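2-dehydropantoate 2-reductase (Bacillus subtilis, PDB 3EGO) probably catalyses the NADPH-dependent reduction of ketopantoate (2-dehydropantoate) to (R)-pantoate, a step of pantothenate biosynthesis. Local coordinates at residues G14-Y19 with H124-K129; R33-A38 with K129-V134; L96-G101 with G140-S145; F68-V73 with N156-H161. All coordinates share one frame; numbering follows the deposited sequence.

All four contacts reach the same mixed beta sheet of the nucleotide-binding domain. Contacts 1 and 2 share Lys129 and have centres about 12 Å apart; Arg128 NH1 lies 3.5 Å from Arg33 NH2, like charges with separate acceptors, Gly10 O and Asp131 OD1. Contact 3 meets contact 1, centres about 13 Å apart, where Cys17 SG approaches Ile142 CD1. Contacts 3 and 4 join through neighbouring strands, 94-97 and 70-73. Gly14 and Ala126 in contact 1 and Asn100 in contact 3 belong to the predicted NADP(+) site. The side chains of His124 and Lys181, the probable proton donor, are about 10 Å apart; those of Phe159 in contact 4 and Val13 of the NADP(+) site, about 11 Å.

Contact 1: G14-Y19 with H124-K129; sequences GLLCAY and HGAVRK
Arg128 lays the aliphatic part of its side chain against Leu15. Its CB stands 4.3 Å from Leu15 CD1, the chain then closes in to 3.7 Å between Arg128 CG and Leu15 CD1, and Arg128 CD comes nearest, 3.6 Å from the same methyl, Leu15 CD1. Here the chain bends (chi3 72°), which turns NE and the guanidinium away from the leucine. At the tip NH1 donates to the carbonyl oxygen of Gly10 in the glycine-rich turn, so the charged end is held while the methylenes cover an apolar group. The backbone N of Arg128 is hydrogen-bonded to Ser12 OG at the start of helix 12-22, a second tie at this residue.

One residue further along the helix, Leu16 makes the other half of the contact with a single methyl. With CG anti to the backbone N (chi1 -178°), its CD2 drops between His124 and Ala126. Leu16 CD2 lies 3.7 Å from His124 CB and approaches the imidazole obliquely, 3.8 Å from His124 CG. The same Leu16 CD2 is 3.9 Å from Ala126 CB, a side chain small enough to let helix and strand come close.

Gly14 and Ala126 are predicted to bind NADP(+), and the GxGxxG turn leading into the helix is that of a Rossmann fold. Helix 12-22 rests on strand 116-128; Leu15 also touches Val134 of strand 133-138 and Ile40 of helix 34-43, and Leu16 packs on Leu47 of strand 45-49 and on His136.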
loop_
_atom_site.group_PDB
_atom_site.type_symbol
_atom_site.label_atom_id
_atom_site.label_comp_id
_atom_site.label_asym_id
_atom_site.label_seq_id
_atom_site.Cartn_x
_atom_site.Cartn_y
_atom_site.Cartn_z
ATOM N N GLY A 14 -13.958 22.756 13.840
ATOM C CA GLY A 14 -13.873 23.917 14.721
ATOM C C GLY A 14 -14.628 25.129 14.222
ATOM O O GLY A 14 -15.379 25.758 14.963
ATOM N N LEU A 15 -14.432 25.478 12.960
ATOM C CA LEU A 15 -15.108 26.654 12.420
ATOM C C LEU A 15 -16.611 26.453 12.387
ATOM O O LEU A 15 -17.371 27.384 12.587
ATOM C CB LEU A 15 -14.587 26.950 11.007
ATOM C CG LEU A 15 -13.075 27.316 10.969
ATOM C CD1 LEU A 15 -12.627 27.448 9.485
ATOM C CD2 LEU A 15 -12.788 28.572 11.758
ATOM N N LEU A 16 -17.038 25.239 12.029
ATOM C CA LEU A 16 -18.476 24.903 11.970
ATOM C C LEU A 16 -19.099 25.062 13.362
ATOM O O LEU A 16 -20.145 25.719 13.522
ATOM C CB LEU A 16 -18.629 23.434 11.518
ATOM C CG LEU A 16 -20.086 22.947 11.367
ATOM C CD1 LEU A 16 -20.660 23.411 10.100
ATOM C CD2 LEU A 16 -20.069 21.440 11.430
ATOM N N CYS A 17 -18.440 24.500 14.392
ATOM C CA CYS A 17 -18.975 24.621 15.744
ATOM C C CYS A 17 -18.959 26.084 16.199
ATOM O O CYS A 17 -19.868 26.551 16.862
ATOM C CB CYS A 17 -18.113 23.808 16.733
ATOM S SG CYS A 17 -18.272 22.014 16.527
ATOM N N ALA A 18 -17.894 26.806 15.857
ATOM C CA ALA A 18 -17.791 28.205 16.300
ATOM C C ALA A 18 -18.927 29.016 15.689
ATOM O O ALA A 18 -19.554 29.781 16.386
ATOM C CB ALA A 18 -16.427 28.777 15.878
ATOM N N TYR A 19 -19.218 28.833 14.398
ATOM C CA TYR A 19 -20.304 29.574 13.803
ATOM C C TYR A 19 -21.647 29.332 14.542
ATOM O O TYR A 19 -22.379 30.254 14.984
ATOM C CB TYR A 19 -20.462 29.260 12.295
ATOM C CG TYR A 19 -21.705 29.999 11.812
ATOM C CD1 TYR A 19 -21.654 31.370 11.542
ATOM C CD2 TYR A 19 -22.942 29.355 11.739
ATOM C CE1 TYR A 19 -22.794 32.055 11.168
ATOM C CE2 TYR A 19 -24.060 30.016 11.381
ATOM C CZ TYR A 19 -23.984 31.382 11.116
ATOM O OH TYR A 19 -25.129 32.048 10.757
ATOM N N HIS A 124 -21.883 15.902 10.799
ATOM C CA HIS A 124 -22.009 16.914 9.764
ATOM C C HIS A 124 -20.955 16.680 8.740
ATOM O O HIS A 124 -19.934 16.085 9.056
ATOM C CB HIS A 124 -21.733 18.274 10.376
ATOM C CG HIS A 124 -22.770 18.725 11.344
ATOM N ND1 HIS A 124 -24.026 19.123 10.950
ATOM C CD2 HIS A 124 -22.736 18.859 12.690
ATOM C CE1 HIS A 124 -24.724 19.483 12.010
ATOM N NE2 HIS A 124 -23.962 19.345 13.076
ATOM N N GLY A 125 -21.205 17.168 7.521
ATOM C CA GLY A 125 -20.191 17.337 6.503
ATOM C C GLY A 125 -19.748 18.793 6.601
ATOM O O GLY A 125 -20.567 19.682 6.630
ATOM N N ALA A 126 -18.459 19.040 6.653
ATOM C CA ALA A 126 -17.983 20.411 6.717
ATOM C C ALA A 126 -16.611 20.476 6.084
ATOM O O ALA A 126 -15.761 19.603 6.332
ATOM C CB ALA A 126 -17.911 20.870 8.176
ATOM N N VAL A 127 -16.385 21.520 5.298
ATOM C CA VAL A 127 -15.145 21.635 4.516
ATOM C C VAL A 127 -14.583 23.049 4.730
ATOM O O VAL A 127 -15.258 24.026 4.396
ATOM C CB VAL A 127 -15.441 21.409 2.995
ATOM C CG1 VAL A 127 -14.213 21.696 2.148
ATOM C CG2 VAL A 127 -15.956 19.990 2.723
ATOM N N ARG A 128 -13.376 23.182 5.296
ATOM C CA ARG A 128 -12.785 24.523 5.503
ATOM C C ARG A 128 -12.358 25.088 4.145
ATOM O O ARG A 128 -11.662 24.417 3.378
ATOM C CB ARG A 128 -11.585 24.475 6.482
ATOM C CG ARG A 128 -10.873 25.844 6.683
ATOM C CD ARG A 128 -9.864 25.768 7.877
ATOM N NE ARG A 128 -8.711 24.979 7.482
ATOM C CZ ARG A 128 -7.607 24.829 8.209
ATOM N NH1 ARG A 128 -7.529 25.379 9.403
ATOM N NH2 ARG A 128 -6.599 24.093 7.745
ATOM N N LYS A 129 -12.814 26.303 3.843
ATOM C CA LYS A 129 -12.480 26.950 2.577
ATOM C C LYS A 129 -11.263 27.863 2.701
ATOM O O LYS A 129 -10.525 28.021 1.749
ATOM C CB LYS A 129 -13.678 27.763 2.065
ATOM C CG LYS A 129 -14.876 26.883 1.736
ATOM C CD LYS A 129 -16.052 27.699 1.090
ATOM C CE LYS A 129 -15.963 27.707 -0.449
ATOM N NZ LYS A 129 -15.702 26.329 -0.988
#

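Contact 2: R33-A38 with K129-V134; sequences RQEQAA and KSDTAV
Asp131 OD1 is gripped by both terminal nitrogens of Arg33, 2.9 Å from Arg33 NH1 and 2.8 Å from Arg33 NH2. The guanidinium meets it end-on, with the oxygen in the guanidinium plane, and the NH1 bond uses the syn lone pair of OD1. Arg33 NH1 also makes a weak, longer bond to Asp131 OD2. The two flat groups are not coplanar but turned 29° against each other.

Behind the carboxylate lies Gln36, its amide stacked on the acid with the planes 25° apart. Its side chain is extended, with CG anti to the backbone N (chi1 178°), and this carries Gln36 NE2 past the carboxylate to donate to the backbone oxygen, Asp131 O, at 2.9 Å. The same nitrogen is also bonded to Gly10 O, tying the turn at Asp131 to the predicted NADP(+) site.

A further shell fixes the arginine. Glu35 OE2 accepts from Arg33 NH1 at 2.8 Å; the guanidinium approaches from above the Glu35 carboxylate plane. With an alanine in place of Arg33 the carboxylates of Asp131 and Glu35 would lose the cation they share, and Glu35 in particular is likely to be less fixed in its rotation.

This network joins the start of helix 34-43 to the turn before strand 133-138. With Glu35 OE2 and Asp131 OD2 only 4.4 Å apart, the positive charge between the acids probably offsets their repulsion and favours keeping both ionised.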
loop_
_atom_site.group_PDB
_atom_site.type_symbol
_atom_site.label_atom_id
_atom_site.label_comp_id
_atom_site.label_asym_id
_atom_site.label_seq_id
_atom_site.Cartn_x
_atom_site.Cartn_y
_atom_site.Cartn_z
ATOM N N ARG A 33 -2.119 28.841 14.835
ATOM C CA ARG A 33 -1.492 29.948 14.052
ATOM C C ARG A 33 -2.077 31.350 14.307
ATOM O O ARG A 33 -3.270 31.605 14.096
ATOM C CB ARG A 33 -1.519 29.643 12.558
ATOM C CG ARG A 33 -1.024 28.251 12.222
ATOM C CD ARG A 33 -1.411 27.855 10.806
ATOM N NE ARG A 33 -2.812 27.444 10.648
ATOM C CZ ARG A 33 -3.711 28.086 9.896
ATOM N NH1 ARG A 33 -3.389 29.188 9.228
ATOM N NH2 ARG A 33 -4.939 27.623 9.806
ATOM N N GLN A 34 -1.226 32.271 14.772
ATOM C CA GLN A 34 -1.680 33.647 15.061
ATOM C C GLN A 34 -2.362 34.302 13.854
ATOM O O GLN A 34 -3.254 35.156 13.984
ATOM C CB GLN A 34 -0.473 34.481 15.558
ATOM C CG GLN A 34 -0.830 35.704 16.393
ATOM C CD GLN A 34 0.069 35.823 17.631
ATOM O OE1 GLN A 34 0.893 36.734 17.733
ATOM N NE2 GLN A 34 -0.081 34.877 18.572
ATOM N N GLU A 35 -1.953 33.912 12.658
ATOM C CA GLU A 35 -2.526 34.514 11.448
ATOM C C GLU A 35 -3.986 34.126 11.282
ATOM O O GLU A 35 -4.810 34.911 10.779
ATOM C CB GLU A 35 -1.763 34.040 10.225
ATOM C CG GLU A 35 -1.276 32.635 10.401
ATOM C CD GLU A 35 -0.982 31.963 9.082
ATOM O OE1 GLU A 35 -0.746 32.700 8.077
ATOM O OE2 GLU A 35 -1.000 30.707 9.061
ATOM N N GLN A 36 -4.315 32.891 11.655
ATOM C CA GLN A 36 -5.735 32.559 11.620
ATOM C C GLN A 36 -6.470 33.274 12.729
ATOM O O GLN A 36 -7.516 33.822 12.506
ATOM C CB GLN A 36 -5.944 31.074 11.783
ATOM C CG GLN A 36 -7.460 30.740 11.800
ATOM C CD GLN A 36 -7.684 29.236 11.810
ATOM O OE1 GLN A 36 -6.870 28.479 12.324
ATOM N NE2 GLN A 36 -8.785 28.805 11.225
ATOM N N ALA A 37 -5.937 33.229 13.951
ATOM C CA ALA A 37 -6.566 33.910 15.066
ATOM C C ALA A 37 -6.802 35.377 14.746
ATOM O O ALA A 37 -7.866 35.923 15.044
ATOM C CB ALA A 37 -5.743 33.720 16.362
ATOM N N ALA A 38 -5.818 36.018 14.103
ATOM C CA ALA A 38 -5.944 37.426 13.744
ATOM C C ALA A 38 -7.024 37.608 12.711
ATOM O O ALA A 38 -7.783 38.564 12.758
ATOM C CB ALA A 38 -4.596 37.990 13.200
ATOM N N LYS A 129 -12.814 26.303 3.843
ATOM C CA LYS A 129 -12.480 26.950 2.577
ATOM C C LYS A 129 -11.263 27.863 2.701
ATOM O O LYS A 129 -10.525 28.021 1.749
ATOM C CB LYS A 129 -13.678 27.763 2.065
ATOM C CG LYS A 129 -14.876 26.883 1.736
ATOM C CD LYS A 129 -16.052 27.699 1.090
ATOM C CE LYS A 129 -15.963 27.707 -0.449
ATOM N NZ LYS A 129 -15.702 26.329 -0.988
ATOM N N SER A 130 -11.083 28.467 3.867
ATOM C CA SER A 130 -9.979 29.381 4.145
ATOM C C SER A 130 -9.787 29.446 5.641
ATOM O O SER A 130 -10.464 28.746 6.390
ATOM C CB SER A 130 -10.307 30.783 3.631
ATOM O OG SER A 130 -11.423 31.303 4.322
ATOM N N ASP A 131 -8.882 30.309 6.106
ATOM C CA ASP A 131 -8.713 30.520 7.558
ATOM C C ASP A 131 -9.992 30.963 8.294
ATOM O O ASP A 131 -10.123 30.753 9.484
ATOM C CB ASP A 131 -7.591 31.547 7.855
ATOM C CG ASP A 131 -6.180 30.883 8.043
ATOM O OD1 ASP A 131 -6.060 29.652 8.227
ATOM O OD2 ASP A 131 -5.177 31.614 8.014
ATOM N N THR A 132 -10.899 31.648 7.620
ATOM C CA THR A 132 -12.105 32.116 8.285
ATOM C C THR A 132 -13.421 31.508 7.748
ATOM O O THR A 132 -14.510 31.820 8.230
ATOM C CB THR A 132 -12.226 33.680 8.195
ATOM O OG1 THR A 132 -12.318 34.043 6.816
ATOM C CG2 THR A 132 -11.006 34.369 8.802
ATOM N N ALA A 133 -13.361 30.631 6.763
ATOM C CA ALA A 133 -14.596 30.249 6.102
ATOM C C ALA A 133 -14.773 28.727 6.030
ATOM O O ALA A 133 -13.776 27.985 5.834
ATOM C CB ALA A 133 -14.646 30.856 4.687
ATOM N N VAL A 134 -16.031 28.279 6.177
ATOM C CA VAL A 134 -16.354 26.858 6.212
ATOM C C VAL A 134 -17.648 26.607 5.444
ATOM O O VAL A 134 -18.646 27.350 5.550
ATOM C CB VAL A 134 -16.415 26.286 7.690
ATOM C CG1 VAL A 134 -17.601 26.883 8.468
ATOM C CG2 VAL A 134 -16.547 24.720 7.701
#

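Contact 3: L96-G101 with G140-S145; sequences LFLQNG and GAIKWS
Leu96, whose side chain packs on Trp144, is fixed through its backbone: its N makes a probable hydrogen bond to Leu71 O in the parallel pairing between strands 94-97 and 70-73. Leu98, the partner of Ile142, is tied likewise, its N to Val73 O. This is the Rossmann-type sheet at the C-terminal end of strand 94-97. Strand 142-146 is not paired with it directly; strand 116-128 lies between them in the sheet, and the two segments meet through side chains alone.

Leu96 brings one methyl, CD1, to 3.9 Å from Trp144 CB, the two side chains crossing at about a right angle. The contact is with the tryptophan's methylene and not its ring: CG of Trp144 stands between backbone N and carbonyl carbon (chi1 62°), which carries the indole away from Leu96 toward Phe159 and Tyr170, the first of which it meets edge-to-face.

Past the strand end, Leu98 and Ile142 meet methyl to methyl, again nearly at right angles. All four side chains are buried, and the Leu98 pair is an apolar contact two residues before Asn100 on the same stretch of chain. Asn100 is predicted to bind both NADP(+) and substrate; its ND2 is hydrogen-bonded to Glu260 of the helical domain, and it touches Lys181. Leu98 CD1 comes 4.0 Å from Ile142 CD1, while the other methyl, Leu98 CD2, reaches Ile142 CG2 at 4.2 Å.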
loop_
_atom_site.group_PDB
_atom_site.type_symbol
_atom_site.label_atom_id
_atom_site.label_comp_id
_atom_site.label_asym_id
_atom_site.label_seq_id
_atom_site.Cartn_x
_atom_site.Cartn_y
_atom_site.Cartn_z
ATOM N N LEU A 96 -15.481 18.881 25.973
ATOM C CA LEU A 96 -16.106 17.945 25.038
ATOM C C LEU A 96 -15.122 17.560 23.936
ATOM O O LEU A 96 -14.744 18.402 23.167
ATOM C CB LEU A 96 -17.372 18.550 24.401
ATOM C CG LEU A 96 -18.099 17.706 23.345
ATOM C CD1 LEU A 96 -18.518 16.338 23.916
ATOM C CD2 LEU A 96 -19.339 18.483 22.757
ATOM N N PHE A 97 -14.689 16.297 23.875
ATOM C CA PHE A 97 -13.754 15.857 22.816
ATOM C C PHE A 97 -14.479 15.362 21.584
ATOM O O PHE A 97 -15.286 14.441 21.679
ATOM C CB PHE A 97 -12.869 14.731 23.360
ATOM C CG PHE A 97 -11.879 15.195 24.355
ATOM C CD1 PHE A 97 -10.626 15.631 23.940
ATOM C CD2 PHE A 97 -12.194 15.233 25.715
ATOM C CE1 PHE A 97 -9.684 16.098 24.868
ATOM C CE2 PHE A 97 -11.267 15.682 26.656
ATOM C CZ PHE A 97 -10.009 16.129 26.236
ATOM N N LEU A 98 -14.208 15.953 20.420
ATOM C CA LEU A 98 -14.922 15.555 19.235
ATOM C C LEU A 98 -14.000 14.945 18.183
ATOM O O LEU A 98 -14.394 14.812 17.025
ATOM C CB LEU A 98 -15.685 16.746 18.634
ATOM C CG LEU A 98 -16.858 17.287 19.436
ATOM C CD1 LEU A 98 -17.485 18.404 18.621
ATOM C CD2 LEU A 98 -17.881 16.162 19.690
ATOM N N GLN A 99 -12.826 14.527 18.638
ATOM C CA GLN A 99 -11.789 13.837 17.867
ATOM C C GLN A 99 -12.255 12.648 17.053
ATOM O O GLN A 99 -13.092 11.880 17.488
ATOM C CB GLN A 99 -10.704 13.346 18.824
ATOM C CG GLN A 99 -10.229 14.413 19.817
ATOM C CD GLN A 99 -9.309 15.389 19.142
ATOM O OE1 GLN A 99 -9.678 16.549 18.905
ATOM N NE2 GLN A 99 -8.102 14.922 18.784
ATOM N N ASN A 100 -11.675 12.488 15.866
ATOM C CA ASN A 100 -11.913 11.293 15.055
ATOM C C ASN A 100 -11.056 10.169 15.604
ATOM O O ASN A 100 -9.965 10.422 16.122
ATOM C CB ASN A 100 -11.547 11.530 13.587
ATOM C CG ASN A 100 -12.477 12.508 12.904
ATOM O OD1 ASN A 100 -13.683 12.524 13.158
ATOM N ND2 ASN A 100 -11.917 13.329 12.006
ATOM N N GLY A 101 -11.543 8.938 15.500
ATOM C CA GLY A 101 -10.809 7.815 16.057
ATOM C C GLY A 101 -11.047 7.683 17.549
ATOM O O GLY A 101 -11.896 8.381 18.105
ATOM N N GLY A 140 -25.841 17.400 9.266
ATOM C CA GLY A 140 -25.861 16.255 10.172
ATOM C C GLY A 140 -26.259 16.667 11.570
ATOM O O GLY A 140 -27.211 17.450 11.782
ATOM N N ALA A 141 -25.482 16.191 12.535
ATOM C CA ALA A 141 -25.740 16.430 13.949
ATOM C C ALA A 141 -24.453 16.187 14.702
ATOM O O ALA A 141 -23.511 15.630 14.141
ATOM C CB ALA A 141 -26.810 15.435 14.445
ATOM N N ILE A 142 -24.416 16.605 15.959
ATOM C CA ILE A 142 -23.391 16.179 16.889
ATOM C C ILE A 142 -24.075 15.321 17.922
ATOM O O ILE A 142 -25.182 15.640 18.370
ATOM C CB ILE A 142 -22.702 17.366 17.559
ATOM C CG1 ILE A 142 -21.781 18.066 16.527
ATOM C CG2 ILE A 142 -21.882 16.922 18.811
ATOM C CD1 ILE A 142 -21.098 19.402 17.115
ATOM N N LYS A 143 -23.443 14.214 18.282
ATOM C CA LYS A 143 -23.949 13.363 19.373
ATOM C C LYS A 143 -22.887 13.240 20.445
ATOM O O LYS A 143 -21.693 13.084 20.164
ATOM C CB LYS A 143 -24.340 11.978 18.822
ATOM C CG LYS A 143 -25.523 12.011 17.843
ATOM C CD LYS A 143 -25.698 10.687 17.139
ATOM C CE LYS A 143 -27.077 10.568 16.471
ATOM N NZ LYS A 143 -26.999 9.738 15.242
ATOM N N TRP A 144 -23.290 13.333 21.701
ATOM C CA TRP A 144 -22.309 13.334 22.775
ATOM C C TRP A 144 -22.788 12.460 23.947
ATOM O O TRP A 144 -23.985 12.152 24.040
ATOM C CB TRP A 144 -22.019 14.751 23.278
ATOM C CG TRP A 144 -23.222 15.384 23.849
ATOM C CD1 TRP A 144 -24.266 15.956 23.159
ATOM C CD2 TRP A 144 -23.539 15.494 25.240
ATOM N NE1 TRP A 144 -25.219 16.407 24.051
ATOM C CE2 TRP A 144 -24.788 16.153 25.336
ATOM C CE3 TRP A 144 -22.877 15.099 26.417
ATOM C CZ2 TRP A 144 -25.430 16.403 26.587
ATOM C CZ3 TRP A 144 -23.498 15.360 27.667
ATOM C CH2 TRP A 144 -24.769 16.008 27.730
ATOM N N SER A 145 -21.841 12.084 24.812
ATOM C CA SER A 145 -22.102 11.246 25.991
ATOM C C SER A 145 -21.203 11.727 27.097
ATOM O O SER A 145 -20.181 12.361 26.810
ATOM C CB SER A 145 -21.728 9.806 25.695
ATOM O OG SER A 145 -22.430 9.328 24.566
#

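Contact 4: F68-V73 with N156-H161; sequences FDLLVV and NILFQH
Leu70 reaches Leu158 and Phe159 with CG anti to its own backbone N (chi1 171°), which sends a methyl out from the sheet. In Leu158 (chi1 -77°) and Phe159 (chi1 -65°) CG lies anti to the carbonyl carbon instead; Leu158 is directed at Leu70, while Phe159 brings only the end of its ring to it.

Leu158 CD1 comes in over the base of Leu70, 3.9 Å from Leu70 CB, and the same Leu158 CD1 is 4.2 Å from the methyl Leu70 CD2. It also brushes the backbone, Leu158 CD1 lying 4.2 Å from Asp69 O. Phe159 approaches from farther along: Phe159 CZ sits 3.9 Å from Leu70 CD2, with CE1 only slightly more distant. The methyl meets the ring obliquely, and the two side chains cross at about a right angle.

Strand 70-73 is an inner strand of the Rossmann-type sheet, hydrogen-bonded to strand 4-8 on one side and to strand 94-97 on the other. The apolar pair comes from the connection between strands 142-146 and 168-170, where a type I beta turn runs from Ile157 to Gln160, closed by Gln160 N on Ile157 O at 3.1 Å.

Outside the pair of segments, Leu158 also packs on Leu3 and Ile5, and its carbonyl oxygen is bonded to His25 NE2. Asp69 OD2 is hydrogen-bonded to the backbone N of Lys4.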
loop_
_atom_site.group_PDB
_atom_site.type_symbol
_atom_site.label_atom_id
_atom_site.label_comp_id
_atom_site.label_asym_id
_atom_site.label_seq_id
_atom_site.Cartn_x
_atom_site.Cartn_y
_atom_site.Cartn_z
ATOM N N PHE A 68 -13.269 29.083 30.381
ATOM C CA PHE A 68 -14.464 28.855 29.557
ATOM C C PHE A 68 -15.469 27.989 30.285
ATOM O O PHE A 68 -15.090 27.134 31.065
ATOM C CB PHE A 68 -14.079 28.218 28.227
ATOM C CG PHE A 68 -13.260 29.115 27.367
ATOM C CD1 PHE A 68 -13.867 30.123 26.631
ATOM C CD2 PHE A 68 -11.883 28.982 27.322
ATOM C CE1 PHE A 68 -13.121 30.978 25.815
ATOM C CE2 PHE A 68 -11.121 29.835 26.517
ATOM C CZ PHE A 68 -11.726 30.822 25.765
ATOM N N ASP A 69 -16.752 28.229 30.034
ATOM C CA ASP A 69 -17.811 27.338 30.490
ATOM C C ASP A 69 -17.772 25.977 29.798
ATOM O O ASP A 69 -18.143 24.957 30.389
ATOM C CB ASP A 69 -19.165 28.010 30.316
ATOM C CG ASP A 69 -19.291 29.243 31.210
ATOM O OD1 ASP A 69 -18.965 29.111 32.411
ATOM O OD2 ASP A 69 -19.660 30.325 30.714
ATOM N N LEU A 70 -17.289 25.959 28.562
ATOM C CA LEU A 70 -17.081 24.692 27.881
ATOM C C LEU A 70 -15.904 24.835 26.916
ATOM O O LEU A 70 -15.705 25.898 26.310
ATOM C CB LEU A 70 -18.359 24.306 27.122
ATOM C CG LEU A 70 -18.378 23.118 26.148
ATOM C CD1 LEU A 70 -18.168 21.747 26.777
ATOM C CD2 LEU A 70 -19.709 23.127 25.369
ATOM N N LEU A 71 -15.113 23.781 26.816
ATOM C CA LEU A 71 -14.123 23.666 25.758
ATOM C C LEU A 71 -14.480 22.514 24.845
ATOM O O LEU A 71 -14.798 21.419 25.301
ATOM C CB LEU A 71 -12.732 23.421 26.328
ATOM C CG LEU A 71 -12.203 24.636 27.088
ATOM C CD1 LEU A 71 -10.891 24.263 27.814
ATOM C CD2 LEU A 71 -12.007 25.775 26.136
ATOM N N VAL A 72 -14.402 22.768 23.545
ATOM C CA VAL A 72 -14.756 21.767 22.569
ATOM C C VAL A 72 -13.496 21.513 21.798
ATOM O O VAL A 72 -12.968 22.435 21.183
ATOM C CB VAL A 72 -15.853 22.241 21.612
ATOM C CG1 VAL A 72 -16.104 21.130 20.548
ATOM C CG2 VAL A 72 -17.165 22.620 22.351
ATOM N N VAL A 73 -12.996 20.288 21.858
ATOM C CA VAL A 73 -11.686 19.942 21.295
ATOM C C VAL A 73 -11.857 19.228 19.967
ATOM O O VAL A 73 -12.452 18.156 19.896
ATOM C CB VAL A 73 -10.846 19.070 22.275
ATOM C CG1 VAL A 73 -9.520 18.557 21.573
ATOM C CG2 VAL A 73 -10.522 19.865 23.546
ATOM N N ASN A 156 -26.777 21.042 29.894
ATOM C CA ASN A 156 -28.191 21.317 29.586
ATOM C C ASN A 156 -28.433 22.725 29.111
ATOM O O ASN A 156 -29.107 22.932 28.102
ATOM C CB ASN A 156 -29.094 21.116 30.834
ATOM C CG ASN A 156 -29.396 19.649 31.143
ATOM O OD1 ASN A 156 -29.083 18.743 30.359
ATOM N ND2 ASN A 156 -30.028 19.412 32.308
ATOM N N ILE A 157 -27.910 23.697 29.848
ATOM C CA ILE A 157 -28.158 25.086 29.510
ATOM C C ILE A 157 -27.369 25.386 28.263
ATOM O O ILE A 157 -27.905 25.971 27.316
ATOM C CB ILE A 157 -27.843 26.062 30.684
ATOM C CG1 ILE A 157 -28.821 25.832 31.837
ATOM C CG2 ILE A 157 -27.967 27.503 30.242
ATOM C CD1 ILE A 157 -28.418 26.562 33.130
ATOM N N LEU A 158 -26.120 24.912 28.221
ATOM C CA LEU A 158 -25.266 25.176 27.063
ATOM C C LEU A 158 -25.969 24.741 25.781
ATOM O O LEU A 158 -26.024 25.504 24.837
ATOM C CB LEU A 158 -23.892 24.509 27.198
ATOM C CG LEU A 158 -22.905 25.208 28.144
ATOM C CD1 LEU A 158 -21.923 24.207 28.724
ATOM C CD2 LEU A 158 -22.195 26.372 27.407
ATOM N N PHE A 159 -26.512 23.519 25.762
ATOM C CA PHE A 159 -27.084 22.940 24.578
ATOM C C PHE A 159 -28.607 23.024 24.538
ATOM O O PHE A 159 -29.235 22.389 23.702
ATOM C CB PHE A 159 -26.661 21.476 24.394
ATOM C CG PHE A 159 -25.199 21.284 24.146
ATOM C CD1 PHE A 159 -24.408 22.318 23.634
ATOM C CD2 PHE A 159 -24.597 20.046 24.435
ATOM C CE1 PHE A 159 -23.038 22.114 23.399
ATOM C CE2 PHE A 159 -23.231 19.824 24.194
ATOM C CZ PHE A 159 -22.451 20.873 23.678
ATOM N N GLN A 160 -29.190 23.838 25.410
ATOM C CA GLN A 160 -30.644 23.980 25.468
ATOM C C GLN A 160 -31.232 24.406 24.128
ATOM O O GLN A 160 -32.239 23.855 23.686
ATOM C CB GLN A 160 -31.046 25.002 26.555
ATOM C CG GLN A 160 -32.571 25.105 26.721
ATOM C CD GLN A 160 -33.016 26.119 27.758
ATOM O OE1 GLN A 160 -32.201 26.865 28.323
ATOM N NE2 GLN A 160 -34.328 26.150 28.022
ATOM N N HIS A 161 -30.609 25.401 23.490
ATOM C CA HIS A 161 -31.106 25.930 22.231
ATOM C C HIS A 161 -30.066 25.902 21.124
ATOM O O HIS A 161 -28.963 26.443 21.286
ATOM C CB HIS A 161 -31.595 27.364 22.439
ATOM C CG HIS A 161 -32.837 27.441 23.271
ATOM N ND1 HIS A 161 -32.925 28.202 24.415
ATOM C CD2 HIS A 161 -34.037 26.823 23.132
ATOM C CE1 HIS A 161 -34.131 28.064 24.940
ATOM N NE2 HIS A 161 -34.823 27.232 24.183
#